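Local coordinates for protein 11S globulin subunit beta (PDB 2E9Q) that serves as a nutrient reservoir in pumpkin seeds, a cupin-family storage globulin whose precursor matures into disulfide-linked acidic and basic chains of a hexamer, at the interface of chains A and B. Coordinates in Å, arbitrary orientation; residue numbers count along the deposited sequence, not the author numbering. Chains: chain A/B, 11S globulin subunit beta.

The interface of chains A and B. Residues chain A 410-411, 416-417, 428-429, 439; chain B 179-180, 209-210, 222, 232.
The 410-411 loop and helices 416-419, 422-429 and 433-441 of chain A pack against helices 215-222 and 226-233 and nearby loops of chain B, forming a largely apolar part of the subunit interface in this cupin storage globulin. B:Phe222, at the end of its helix, buries 65 Å² here. Its flat ring takes the CB methyl of A:Ala411 on one face, 3.7 Å from the centroid, and CD2 of B:Leu232 on the other, both toward the rim. An alanine suits this place because its short side chain lets the ring come close to the A:Ala411 backbone. A:Leu439 lies side by side with B:Phe222, pointing the same way, and the bent side chain of A:Met417 crosses it at about a right angle, SD 4.1 Å from CE2.

A:Tyr429 combines an apolar face with a polar tip. B:Leu232 (chi1 -170°, CG anti to N) sets CD1 over this ring, 3.4 Å from A:Tyr429 CZ; its fork suits it to serve two rings. The methyl of B:Ala180 lies 3.5 Å from A:Tyr429 CE2. The phenol OH donates a 2.7 Å hydrogen bond to B:Leu179 O, from 55° above the carbonyl plane. An alanine here, lacking ring and hydroxyl, would probably loosen the packing against B:Leu232 and B:Ala180 and weaken the hold on B:Leu179. Farther along, A:Leu410 CD1 meets B:Ile209 CD1 tip to tip at 3.9 Å.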
loop_
_atom_site.group_PDB
_atom_site.type_symbol
_atom_site.label_atom_id
_atom_site.label_comp_id
_atom_site.label_asym_id
_atom_site.label_seq_id
_atom_site.Cartn_x
_atom_site.Cartn_y
_atom_site.Cartn_z
ATOM N N LEU A 410 -14.415 14.680 -21.101
ATOM C CA LEU A 410 -15.801 14.309 -21.341
ATOM C C LEU A 410 -16.229 14.663 -22.752
ATOM O O LEU A 410 -17.037 13.951 -23.351
ATOM C CB LEU A 410 -16.736 14.976 -20.325
ATOM C CG LEU A 410 -16.774 14.368 -18.918
ATOM C CD1 LEU A 410 -16.871 12.851 -19.032
ATOM C CD2 LEU A 410 -15.533 14.749 -18.144
ATOM N N ALA A 411 -15.684 15.753 -23.281
ATOM C CA ALA A 411 -16.007 16.188 -24.641
ATOM C C ALA A 411 -14.754 16.684 -25.368
ATOM O O ALA A 411 -13.795 17.113 -24.730
ATOM C CB ALA A 411 -17.051 17.287 -24.596
ATOM N N GLN A 416 -14.647 10.638 -23.945
ATOM C CA GLN A 416 -15.549 9.548 -23.633
ATOM C C GLN A 416 -16.747 9.615 -24.567
ATOM O O GLN A 416 -17.225 8.600 -25.058
ATOM C CB GLN A 416 -16.013 9.661 -22.174
ATOM C CG GLN A 416 -15.777 8.405 -21.339
ATOM C CD GLN A 416 -14.301 8.090 -21.130
ATOM O OE1 GLN A 416 -13.955 7.030 -20.608
ATOM N NE2 GLN A 416 -13.426 9.008 -21.530
ATOM N N MET A 417 -17.221 10.825 -24.820
ATOM C CA MET A 417 -18.374 11.020 -25.683
ATOM C C MET A 417 -18.054 10.514 -27.099
ATOM O O MET A 417 -18.877 9.853 -27.736
ATOM C CB MET A 417 -18.772 12.498 -25.712
ATOM C CG MET A 417 -20.257 12.755 -25.439
ATOM S SD MET A 417 -20.794 12.502 -23.719
ATOM C CE MET A 417 -21.359 10.807 -23.763
ATOM N N MET A 428 -29.092 6.877 -24.436
ATOM C CA MET A 428 -28.583 7.464 -23.197
ATOM C C MET A 428 -29.259 8.778 -22.846
ATOM O O MET A 428 -29.813 8.935 -21.760
ATOM C CB MET A 428 -27.070 7.730 -23.299
ATOM C CG MET A 428 -26.169 6.559 -22.947
ATOM S SD MET A 428 -24.415 6.862 -23.383
ATOM C CE MET A 428 -24.006 8.295 -22.344
ATOM N N TYR A 429 -29.185 9.728 -23.772
ATOM C CA TYR A 429 -29.743 11.055 -23.566
ATOM C C TYR A 429 -31.136 11.299 -24.131
ATOM O O TYR A 429 -31.580 12.441 -24.201
ATOM C CB TYR A 429 -28.770 12.089 -24.126
ATOM C CG TYR A 429 -27.444 12.059 -23.412
ATOM C CD1 TYR A 429 -26.262 11.774 -24.098
ATOM C CD2 TYR A 429 -27.376 12.271 -22.040
ATOM C CE1 TYR A 429 -25.045 11.694 -23.431
ATOM C CE2 TYR A 429 -26.172 12.197 -21.363
ATOM C CZ TYR A 429 -25.009 11.905 -22.062
ATOM O OH TYR A 429 -23.823 11.807 -21.380
ATOM N N LEU A 439 -23.859 16.343 -30.533
ATOM C CA LEU A 439 -23.356 16.238 -29.174
ATOM C C LEU A 439 -21.908 15.744 -29.140
ATOM O O LEU A 439 -21.049 16.379 -28.521
ATOM C CB LEU A 439 -24.259 15.291 -28.373
ATOM C CG LEU A 439 -24.106 15.200 -26.851
ATOM C CD1 LEU A 439 -22.814 14.492 -26.491
ATOM C CD2 LEU A 439 -24.157 16.601 -26.258
ATOM N N LEU B 179 -22.578 8.753 -16.682
ATOM C CA LEU B 179 -22.511 9.789 -17.710
ATOM C C LEU B 179 -23.897 10.201 -18.209
ATOM O O LEU B 179 -24.065 11.298 -18.737
ATOM C CB LEU B 179 -21.674 9.319 -18.901
ATOM C CG LEU B 179 -20.228 8.854 -18.669
ATOM C CD1 LEU B 179 -19.482 8.915 -19.992
ATOM C CD2 LEU B 179 -19.537 9.731 -17.657
ATOM N N ALA B 180 -24.887 9.327 -18.043
ATOM C CA ALA B 180 -26.246 9.639 -18.491
ATOM C C ALA B 180 -27.321 9.106 -17.558
ATOM O O ALA B 180 -27.049 8.290 -16.679
ATOM C CB ALA B 180 -26.475 9.085 -19.884
ATOM N N ILE B 209 -23.234 12.854 -13.833
ATOM C CA ILE B 209 -22.206 13.889 -13.648
ATOM C C ILE B 209 -22.467 15.248 -14.281
ATOM O O ILE B 209 -21.906 16.249 -13.842
ATOM C CB ILE B 209 -20.835 13.422 -14.156
ATOM C CG1 ILE B 209 -20.912 13.142 -15.665
ATOM C CG2 ILE B 209 -20.383 12.211 -13.353
ATOM C CD1 ILE B 209 -19.608 12.720 -16.285
ATOM N N PHE B 210 -23.306 15.301 -15.309
ATOM C CA PHE B 210 -23.573 16.581 -15.955
ATOM C C PHE B 210 -24.617 17.414 -15.231
ATOM O O PHE B 210 -24.577 18.636 -15.297
ATOM C CB PHE B 210 -23.996 16.366 -17.415
ATOM C CG PHE B 210 -22.948 15.699 -18.242
ATOM C CD1 PHE B 210 -23.150 14.426 -18.750
ATOM C CD2 PHE B 210 -21.714 16.315 -18.446
ATOM C CE1 PHE B 210 -22.136 13.765 -19.446
ATOM C CE2 PHE B 210 -20.693 15.661 -19.141
ATOM C CZ PHE B 210 -20.908 14.383 -19.637
ATOM N N PHE B 222 -19.524 21.641 -24.713
ATOM C CA PHE B 222 -19.917 20.795 -25.838
ATOM C C PHE B 222 -20.337 21.557 -27.090
ATOM O O PHE B 222 -20.579 20.946 -28.129
ATOM C CB PHE B 222 -21.063 19.866 -25.439
ATOM C CG PHE B 222 -20.714 18.894 -24.361
ATOM C CD1 PHE B 222 -20.536 19.321 -23.052
ATOM C CD2 PHE B 222 -20.586 17.538 -24.649
ATOM C CE1 PHE B 222 -20.242 18.414 -22.049
ATOM C CE2 PHE B 222 -20.290 16.620 -23.645
ATOM C CZ PHE B 222 -20.119 17.059 -22.344
ATOM N N LEU B 232 -28.940 16.331 -21.679
ATOM C CA LEU B 232 -27.709 15.822 -21.104
ATOM C C LEU B 232 -27.906 15.588 -19.610
ATOM O O LEU B 232 -27.662 14.494 -19.105
ATOM C CB LEU B 232 -26.598 16.842 -21.335
ATOM C CG LEU B 232 -25.149 16.469 -21.044
ATOM C CD1 LEU B 232 -24.760 15.247 -21.867
ATOM C CD2 LEU B 232 -24.258 17.662 -21.371
#